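Local coordinates for protein-glutamine deamidase Cif (PDB 3GQM) that deamidates a glutamine side chain of host NEDD8 to glutamate, shutting down cullin-RING ubiquitin ligases and so blocking the host cell cycle, at residues L99-C104 with R191-I196; A175-S180 with D202-D207. One frame throughout, in Å; residues are numbered along the deposited sequence.

Interaction 1 of 2, residues L99-C104 with R191-I196; sequences LMTPVC and RVEDWI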
ATOM      1  N   LEU A  99      11.428 -15.001  -1.770  1.00 39.28           N
ATOM      2  CA  LEU A  99      11.155 -13.587  -1.897  1.00 39.72           C
ATOM      3  C   LEU A  99       9.659 -13.436  -1.760  1.00 40.06           C
ATOM      4  O   LEU A  99       8.890 -14.352  -2.056  1.00 40.07           O
ATOM      5  CB  LEU A  99      11.680 -13.025  -3.210  1.00 40.00           C
ATOM      6  CG  LEU A  99      13.200 -13.096  -3.438  1.00 40.20           C
ATOM      7  CD1 LEU A  99      13.568 -11.951  -4.346  1.00 38.26           C
ATOM      8  CD2 LEU A  99      13.951 -13.000  -2.119  1.00 41.63           C
ATOM      9  N   MET A 100       9.235 -12.302  -1.251  1.00 40.15           N
ATOM     10  CA  MET A 100       7.833 -12.212  -0.980  1.00 40.51           C
ATOM     11  C   MET A 100       7.097 -11.222  -1.870  1.00 39.13           C
ATOM     12  O   MET A 100       7.691 -10.288  -2.373  1.00 38.15           O
ATOM     13  CB  MET A 100       7.609 -11.962   0.494  1.00 41.34           C
ATOM     14  CG  MET A 100       8.069 -10.643   1.018  1.00 45.49           C
ATOM     15  SD  MET A 100       7.752 -10.697   2.802  1.00 59.68           S
ATOM     16  CE  MET A 100       6.093 -11.424   2.866  1.00 53.35           C
ATOM     17  N   THR A 101       5.817 -11.495  -2.107  1.00 38.42           N
ATOM     18  CA  THR A 101       4.906 -10.462  -2.565  1.00 37.14           C
ATOM     19  C   THR A 101       3.954 -10.198  -1.381  1.00 34.80           C
ATOM     20  O   THR A 101       3.361 -11.104  -0.839  1.00 34.79           O
ATOM     21  CB  THR A 101       4.238 -10.803  -3.938  1.00 37.94           C
ATOM     22  OG1 THR A 101       3.765  -9.597  -4.569  1.00 36.98           O
ATOM     23  CG2 THR A 101       3.157 -11.864  -3.803  1.00 38.72           C
ATOM     24  N   PRO A 102       3.881  -8.948  -0.939  1.00 32.53           N
ATOM     25  CA  PRO A 102       3.318  -8.591   0.364  1.00 31.24           C
ATOM     26  C   PRO A 102       1.765  -8.551   0.414  1.00 29.58           C
ATOM     27  O   PRO A 102       1.142  -8.120  -0.550  1.00 27.94           O
ATOM     28  CB  PRO A 102       3.869  -7.166   0.555  1.00 30.77           C
ATOM     29  CG  PRO A 102       3.926  -6.645  -0.827  1.00 30.51           C
ATOM     30  CD  PRO A 102       4.484  -7.780  -1.606  1.00 32.37           C
ATOM     31  N   VAL A 103       1.181  -8.995   1.538  1.00 28.79           N
ATOM     32  CA  VAL A 103      -0.237  -8.737   1.896  1.00 27.81           C
ATOM     33  C   VAL A 103      -0.477  -7.231   2.058  1.00 26.61           C
ATOM     34  O   VAL A 103       0.480  -6.441   2.098  1.00 25.79           O
ATOM     35  CB  VAL A 103      -0.632  -9.483   3.230  1.00 28.43           C
ATOM     36  CG1 VAL A 103      -0.130 -10.882   3.174  1.00 28.78           C
ATOM     37  CG2 VAL A 103      -0.041  -8.775   4.479  1.00 27.78           C
ATOM     38  N   CYS A 104      -1.746  -6.832   2.119  1.00 25.81           N
ATOM     39  CA  CYS A 104      -2.133  -5.426   2.015  1.00 25.35           C
ATOM     40  C   CYS A 104      -1.503  -4.509   3.070  1.00 24.94           C
ATOM     41  O   CYS A 104      -1.018  -3.421   2.734  1.00 23.83           O
ATOM     42  CB  CYS A 104      -3.652  -5.292   2.058  1.00 26.13           C
ATOM     43  SG  CYS A 104      -4.332  -5.745   3.669  1.00 31.19           S
ATOM     44  N   ARG A 191      -1.447  -8.645  -6.779  1.00 25.50           N
ATOM     45  CA  ARG A 191      -0.074  -8.421  -6.347  1.00 27.10           C
ATOM     46  C   ARG A 191       0.181  -6.914  -6.499  1.00 25.75           C
ATOM     47  O   ARG A 191      -0.335  -6.316  -7.430  1.00 26.20           O
ATOM     48  CB  ARG A 191       0.890  -9.185  -7.285  1.00 26.89           C
ATOM     49  CG  ARG A 191       0.916 -10.704  -7.028  1.00 33.83           C
ATOM     50  CD  ARG A 191       1.527 -11.451  -8.214  1.00 37.15           C
ATOM     51  NE  ARG A 191       2.954 -11.198  -8.344  1.00 43.82           N
ATOM     52  CZ  ARG A 191       3.560 -10.707  -9.427  1.00 47.75           C
ATOM     53  NH1 ARG A 191       2.869 -10.381 -10.520  1.00 46.64           N
ATOM     54  NH2 ARG A 191       4.877 -10.534  -9.409  1.00 49.98           N
ATOM     55  N   VAL A 192       0.989  -6.318  -5.629  1.00 25.58           N
ATOM     56  CA  VAL A 192       1.339  -4.881  -5.800  1.00 25.14           C
ATOM     57  C   VAL A 192       1.991  -4.624  -7.194  1.00 24.68           C
ATOM     58  O   VAL A 192       1.645  -3.660  -7.888  1.00 22.41           O
ATOM     59  CB  VAL A 192       2.199  -4.329  -4.615  1.00 25.76           C
ATOM     60  CG1 VAL A 192       3.653  -4.953  -4.593  1.00 23.34           C
ATOM     61  CG2 VAL A 192       2.239  -2.818  -4.628  1.00 24.02           C
ATOM     62  N   GLU A 193       2.846  -5.553  -7.645  1.00 25.36           N
ATOM     63  CA  GLU A 193       3.528  -5.364  -8.950  1.00 25.63           C
ATOM     64  C   GLU A 193       2.537  -5.247 -10.098  1.00 24.98           C
ATOM     65  O   GLU A 193       2.726  -4.407 -10.957  1.00 24.29           O
ATOM     66  CB  GLU A 193       4.518  -6.492  -9.255  1.00 27.24           C
ATOM     67  CG  GLU A 193       5.614  -6.624  -8.176  1.00 30.63           C
ATOM     68  CD  GLU A 193       5.314  -7.690  -7.136  1.00 34.65           C
ATOM     69  OE1 GLU A 193       4.143  -7.885  -6.733  1.00 33.70           O
ATOM     70  OE2 GLU A 193       6.294  -8.332  -6.701  1.00 37.17           O
ATOM     71  N   ASP A 194       1.514  -6.114 -10.118  1.00 24.88           N
ATOM     72  CA  ASP A 194       0.509  -6.114 -11.169  1.00 24.34           C
ATOM     73  C   ASP A 194      -0.333  -4.867 -11.037  1.00 23.30           C
ATOM     74  O   ASP A 194      -0.614  -4.191 -12.027  1.00 23.45           O
ATOM     75  CB  ASP A 194      -0.362  -7.398 -11.107  1.00 26.02           C
ATOM     76  CG  ASP A 194       0.428  -8.655 -11.489  1.00 30.05           C
ATOM     77  OD1 ASP A 194       1.336  -8.546 -12.349  1.00 38.89           O
ATOM     78  OD2 ASP A 194       0.201  -9.745 -10.936  1.00 31.19           O
ATOM     79  N   TRP A 195      -0.741  -4.549  -9.810  1.00 23.12           N
ATOM     80  CA  TRP A 195      -1.550  -3.348  -9.595  1.00 23.60           C
ATOM     81  C   TRP A 195      -0.844  -2.109 -10.135  1.00 24.38           C
ATOM     82  O   TRP A 195      -1.430  -1.302 -10.903  1.00 23.61           O
ATOM     83  CB  TRP A 195      -1.912  -3.120  -8.121  1.00 23.18           C
ATOM     84  CG  TRP A 195      -2.753  -1.870  -7.999  1.00 21.46           C
ATOM     85  CD1 TRP A 195      -2.313  -0.597  -7.684  1.00 23.24           C
ATOM     86  CD2 TRP A 195      -4.135  -1.745  -8.318  1.00 22.13           C
ATOM     87  NE1 TRP A 195      -3.359   0.302  -7.750  1.00 21.88           N
ATOM     88  CE2 TRP A 195      -4.495  -0.386  -8.119  1.00 22.36           C
ATOM     89  CE3 TRP A 195      -5.118  -2.654  -8.764  1.00 21.92           C
ATOM     90  CZ2 TRP A 195      -5.792   0.076  -8.342  1.00 22.53           C
ATOM     91  CZ3 TRP A 195      -6.409  -2.200  -8.953  1.00 23.82           C
ATOM     92  CH2 TRP A 195      -6.739  -0.846  -8.747  1.00 21.15           C
ATOM     93  N   ILE A 196       0.412  -1.946  -9.727  1.00 25.08           N
ATOM     94  CA  ILE A 196       1.182  -0.784 -10.166  1.00 27.39           C
ATOM     95  C   ILE A 196       1.360  -0.822 -11.689  1.00 28.18           C
ATOM     96  O   ILE A 196       1.158   0.165 -12.364  1.00 28.68           O
ATOM     97  CB  ILE A 196       2.521  -0.672  -9.392  1.00 27.63           C
ATOM     98  CG1 ILE A 196       2.213  -0.211  -7.958  1.00 28.93           C
ATOM     99  CG2 ILE A 196       3.512   0.284 -10.160  1.00 29.37           C
ATOM    100  CD1 ILE A 196       3.405  -0.240  -7.018  1.00 31.84           C
TER
HETATM  101  O   HOH W   1       1.718  -7.973  -3.488  1.00 28.21           O
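The extended loop 99-104 passes the first turn of the helix that begins at Val192, with Arg191 in the N-cap position and its CA 6.6 Å from the CA of Thr101. Thr101 makes the largest share of the contact. With OG1 anti to its own backbone N (chi1 -159°), the hydroxyl reaches across to the carboxylate of Glu193 and donates to OE1 at 2.8 Å, on the syn lone pair. Glu193 meets it through a chain bent at chi2 (97°), which brings the carboxylate back to the loop. The same hydroxyl accepts from a water, OG1 to water oxygen 2.8 Å, which also donates to Pro102 O and takes the N-H of Val192, so a backbone donor of the first helical turn is satisfied by solvent held on the loop. Arg191 crosses Thr101 at about a right angle, its CG 3.9 Å from Thr101 OG1. Its guanidinium turns to the helix, where NH1 binds Asp194 OD2 at 2.8 Å from above the carboxylate plane, while Glu193 OE2 offers a long, purely electrostatic partner. Next to these polar groups the Pro102 ring packs on Val192, CG to CG1 4.1 Å. The contact thus joins a helix N-terminus to the loop entering helix 104-116, which starts at the inferred active-site Cys104, a cysteine at a helix start being consistent with the papain-like (clan CA) fold.

Interaction 2 of 2, residues A175-S180 with D202-D207; sequences AYIIQS and DPVSLD
Tyr176 has CG anti to its carbonyl carbon (chi1 -57°), a torsion that carries the ring over to the Asp202-Pro203 peptide; Ile177 has the same first torsion, and its CG1 is thereby directed at Val204. In Val204, chi1 of 165° places CG2 beside the backbone N, and this methyl meets Ile177 CG1 at 3.8 Å, the two side chains crossing obliquely. The ring of Tyr176 lies obliquely to its partners, CE1 coming within 3.6 Å of Pro203 N, and the same atom also lies near Pro203 CG. At the far end the Ala175 methyl points to the other segment and packs against Leu206 CG, at the start of helix 206-212. Between these apolar contacts Val204 N donates to Ala175 O at 2.7 Å, a nearly straight bond (164° at the hydrogen) arriving in the carbonyl plane. Pro203 CA adds a CH...O contact to Ala175 O at 3.3 Å. Two waters link the backbones: one accepts from Ala175 N and donates to Val204 O, the other accepts from Ile177 N and donates to Asp202 O, with 2.8 Å between the water oxygen and Asp202 O. Asp202 sends its carboxylate elsewhere, to Arg199. Strand 176-178 borders the sheet, and its inner edge pairs with strand 159-165. The chemistry implies an outer edge where the N-H groups of Ala175 and Ile177 reach loop carbonyls through water and Ala175 O is bonded directly, while apolar side chains pack the loop against Ala175 to Ile177, the residues leading to Gln179, an inferred active-site residue.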
ATOM      1  N   ALA A 175      -5.666  11.670  -7.723  1.00 29.07           N
ATOM      2  CA  ALA A 175      -5.484  10.602  -6.761  1.00 27.51           C
ATOM      3  C   ALA A 175      -5.141   9.339  -7.512  1.00 26.53           C
ATOM      4  O   ALA A 175      -5.747   9.060  -8.537  1.00 26.95           O
ATOM      5  CB  ALA A 175      -6.780  10.389  -5.961  1.00 27.58           C
ATOM      6  N   TYR A 176      -4.211   8.560  -6.974  1.00 24.18           N
ATOM      7  CA  TYR A 176      -3.872   7.253  -7.482  1.00 23.21           C
ATOM      8  C   TYR A 176      -3.945   6.239  -6.325  1.00 23.54           C
ATOM      9  O   TYR A 176      -3.733   6.613  -5.158  1.00 24.10           O
ATOM     10  CB  TYR A 176      -2.442   7.290  -8.006  1.00 22.84           C
ATOM     11  CG  TYR A 176      -2.254   8.344  -9.073  1.00 21.87           C
ATOM     12  CD1 TYR A 176      -2.583   8.067 -10.410  1.00 18.88           C
ATOM     13  CD2 TYR A 176      -1.782   9.599  -8.754  1.00 24.48           C
ATOM     14  CE1 TYR A 176      -2.404   9.011 -11.405  1.00 24.54           C
ATOM     15  CE2 TYR A 176      -1.620  10.575  -9.739  1.00 28.66           C
ATOM     16  CZ  TYR A 176      -1.918  10.261 -11.071  1.00 26.21           C
ATOM     17  OH  TYR A 176      -1.783  11.220 -12.040  1.00 27.40           O
ATOM     18  N   ILE A 177      -4.232   4.979  -6.652  1.00 21.78           N
ATOM     19  CA  ILE A 177      -4.266   3.899  -5.673  1.00 20.96           C
ATOM     20  C   ILE A 177      -2.969   3.100  -5.702  1.00 20.60           C
ATOM     21  O   ILE A 177      -2.467   2.754  -6.769  1.00 20.75           O
ATOM     22  CB  ILE A 177      -5.482   2.911  -5.905  1.00 22.18           C
ATOM     23  CG1 ILE A 177      -6.811   3.710  -5.937  1.00 20.25           C
ATOM     24  CG2 ILE A 177      -5.486   1.679  -4.820  1.00 18.25           C
ATOM     25  CD1 ILE A 177      -7.146   4.305  -4.559  1.00 25.05           C
ATOM     26  N   ILE A 178      -2.451   2.785  -4.523  1.00 19.16           N
ATOM     27  CA  ILE A 178      -1.404   1.775  -4.387  1.00 19.91           C
ATOM     28  C   ILE A 178      -1.903   0.710  -3.386  1.00 19.94           C
ATOM     29  O   ILE A 178      -2.342   1.054  -2.300  1.00 19.82           O
ATOM     30  CB  ILE A 178      -0.091   2.420  -3.902  1.00 22.16           C
ATOM     31  CG1 ILE A 178       0.277   3.611  -4.801  1.00 23.65           C
ATOM     32  CG2 ILE A 178       1.088   1.386  -3.848  1.00 17.80           C
ATOM     33  CD1 ILE A 178       1.592   4.338  -4.402  1.00 27.44           C
ATOM     34  N   GLN A 179      -1.884  -0.564  -3.764  1.00 19.74           N
ATOM     35  CA  GLN A 179      -2.360  -1.632  -2.860  1.00 19.75           C
ATOM     36  C   GLN A 179      -1.794  -2.961  -3.297  1.00 21.12           C
ATOM     37  O   GLN A 179      -1.285  -3.102  -4.441  1.00 19.77           O
ATOM     38  CB  GLN A 179      -3.899  -1.722  -2.948  1.00 20.43           C
ATOM     39  CG  GLN A 179      -4.339  -2.330  -4.333  1.00 19.13           C
ATOM     40  CD  GLN A 179      -5.866  -2.567  -4.419  1.00 21.92           C
ATOM     41  OE1 GLN A 179      -6.539  -2.824  -3.398  1.00 22.40           O
ATOM     42  NE2 GLN A 179      -6.412  -2.476  -5.644  1.00 16.71           N
ATOM     43  N   SER A 180      -1.889  -3.954  -2.410  1.00 21.44           N
ATOM     44  CA  SER A 180      -1.839  -5.353  -2.843  1.00 22.67           C
ATOM     45  C   SER A 180      -3.021  -5.980  -2.107  1.00 23.06           C
ATOM     46  O   SER A 180      -3.511  -5.364  -1.187  1.00 22.10           O
ATOM     47  CB  SER A 180      -0.549  -6.019  -2.362  1.00 23.43           C
ATOM     48  OG  SER A 180      -0.500  -5.977  -0.935  1.00 24.49           O
ATOM     49  N   ASP A 202      -3.148   5.375 -13.009  1.00 24.79           N
ATOM     50  CA  ASP A 202      -4.517   5.590 -13.420  1.00 26.34           C
ATOM     51  C   ASP A 202      -5.237   6.469 -12.442  1.00 25.15           C
ATOM     52  O   ASP A 202      -5.596   5.997 -11.370  1.00 26.58           O
ATOM     53  CB  ASP A 202      -5.222   4.242 -13.454  1.00 26.63           C
ATOM     54  CG  ASP A 202      -6.529   4.291 -14.193  1.00 33.29           C
ATOM     55  OD1 ASP A 202      -6.969   5.430 -14.568  1.00 38.73           O
ATOM     56  OD2 ASP A 202      -7.124   3.196 -14.374  1.00 35.49           O
ATOM     57  N   PRO A 203      -5.515   7.733 -12.802  1.00 25.47           N
ATOM     58  CA  PRO A 203      -6.132   8.602 -11.774  1.00 25.60           C
ATOM     59  C   PRO A 203      -7.511   8.077 -11.374  1.00 26.69           C
ATOM     60  O   PRO A 203      -8.242   7.517 -12.210  1.00 25.34           O
ATOM     61  CB  PRO A 203      -6.274   9.959 -12.459  1.00 26.47           C
ATOM     62  CG  PRO A 203      -5.563   9.816 -13.868  1.00 25.34           C
ATOM     63  CD  PRO A 203      -5.445   8.367 -14.141  1.00 25.86           C
ATOM     64  N   VAL A 204      -7.832   8.242 -10.093  1.00 26.98           N
ATOM     65  CA  VAL A 204      -9.098   7.816  -9.536  1.00 29.34           C
ATOM     66  C   VAL A 204      -9.938   9.037  -9.160  1.00 29.72           C
ATOM     67  O   VAL A 204      -9.408  10.117  -8.794  1.00 29.73           O
ATOM     68  CB  VAL A 204      -8.878   6.880  -8.299  1.00 29.12           C
ATOM     69  CG1 VAL A 204     -10.142   6.742  -7.543  1.00 31.07           C
ATOM     70  CG2 VAL A 204      -8.421   5.524  -8.808  1.00 30.14           C
ATOM     71  N   SER A 205     -11.253   8.879  -9.292  1.00 29.14           N
ATOM     72  CA  SER A 205     -12.178   9.944  -8.958  1.00 29.92           C
ATOM     73  C   SER A 205     -12.165  10.273  -7.451  1.00 29.97           C
ATOM     74  O   SER A 205     -12.483   9.403  -6.637  1.00 30.34           O
ATOM     75  CB  SER A 205     -13.598   9.532  -9.374  1.00 29.78           C
ATOM     76  OG  SER A 205     -14.507  10.477  -8.845  1.00 30.06           O
ATOM     77  N   LEU A 206     -11.838  11.511  -7.072  1.00 31.07           N
ATOM     78  CA  LEU A 206     -11.970  11.928  -5.654  1.00 33.15           C
ATOM     79  C   LEU A 206     -13.416  11.814  -5.170  1.00 33.80           C
ATOM     80  O   LEU A 206     -13.677  11.488  -3.989  1.00 35.09           O
ATOM     81  CB  LEU A 206     -11.376  13.314  -5.398  1.00 33.50           C
ATOM     82  CG  LEU A 206      -9.855  13.117  -5.261  1.00 36.05           C
ATOM     83  CD1 LEU A 206      -9.098  14.065  -6.158  1.00 38.40           C
ATOM     84  CD2 LEU A 206      -9.418  13.224  -3.817  1.00 34.97           C
ATOM     85  N   ASP A 207     -14.328  12.020  -6.115  1.00 33.24           N
ATOM     86  CA  ASP A 207     -15.759  11.809  -5.962  1.00 34.62           C
ATOM     87  C   ASP A 207     -16.128  10.403  -5.590  1.00 33.34           C
ATOM     88  O   ASP A 207     -16.824  10.182  -4.623  1.00 34.01           O
ATOM     89  CB  ASP A 207     -16.412  12.030  -7.317  1.00 36.07           C
ATOM     90  CG  ASP A 207     -17.579  12.879  -7.239  1.00 39.91           C
ATOM     91  OD1 ASP A 207     -18.690  12.322  -7.375  1.00 45.52           O
ATOM     92  OD2 ASP A 207     -17.368  14.114  -7.058  1.00 46.77           O
TER
HETATM   93  O   HOH W   2      -7.752  11.827  -9.707  1.00 31.72           O
HETATM   94  O   HOH W   3      -4.558   4.334  -9.429  1.00 27.56           O

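From the N terminus, the loop 99-104 comes first and leads into helix 104-116; the chain then runs through strands 147-154 and 159-165 to the edge strand 176-178 before reaching helix 192-199, where interaction 1 closes its 86-residue loop. Interaction 2 closes a much shorter loop, 21 residues between segments, from the edge strand past that helix to the start of helix 206-212. Their segments alternate along the chain, so the two closures cross. They also touch: Ser180 OG probably bonds to Pro102 O, and Trp195 NE1 to Ile177 O. Interaction 1 joins helix 192-199 to the loop before Cys104, and interaction 2 joins the loop after that helix to the strand leading to Gln179.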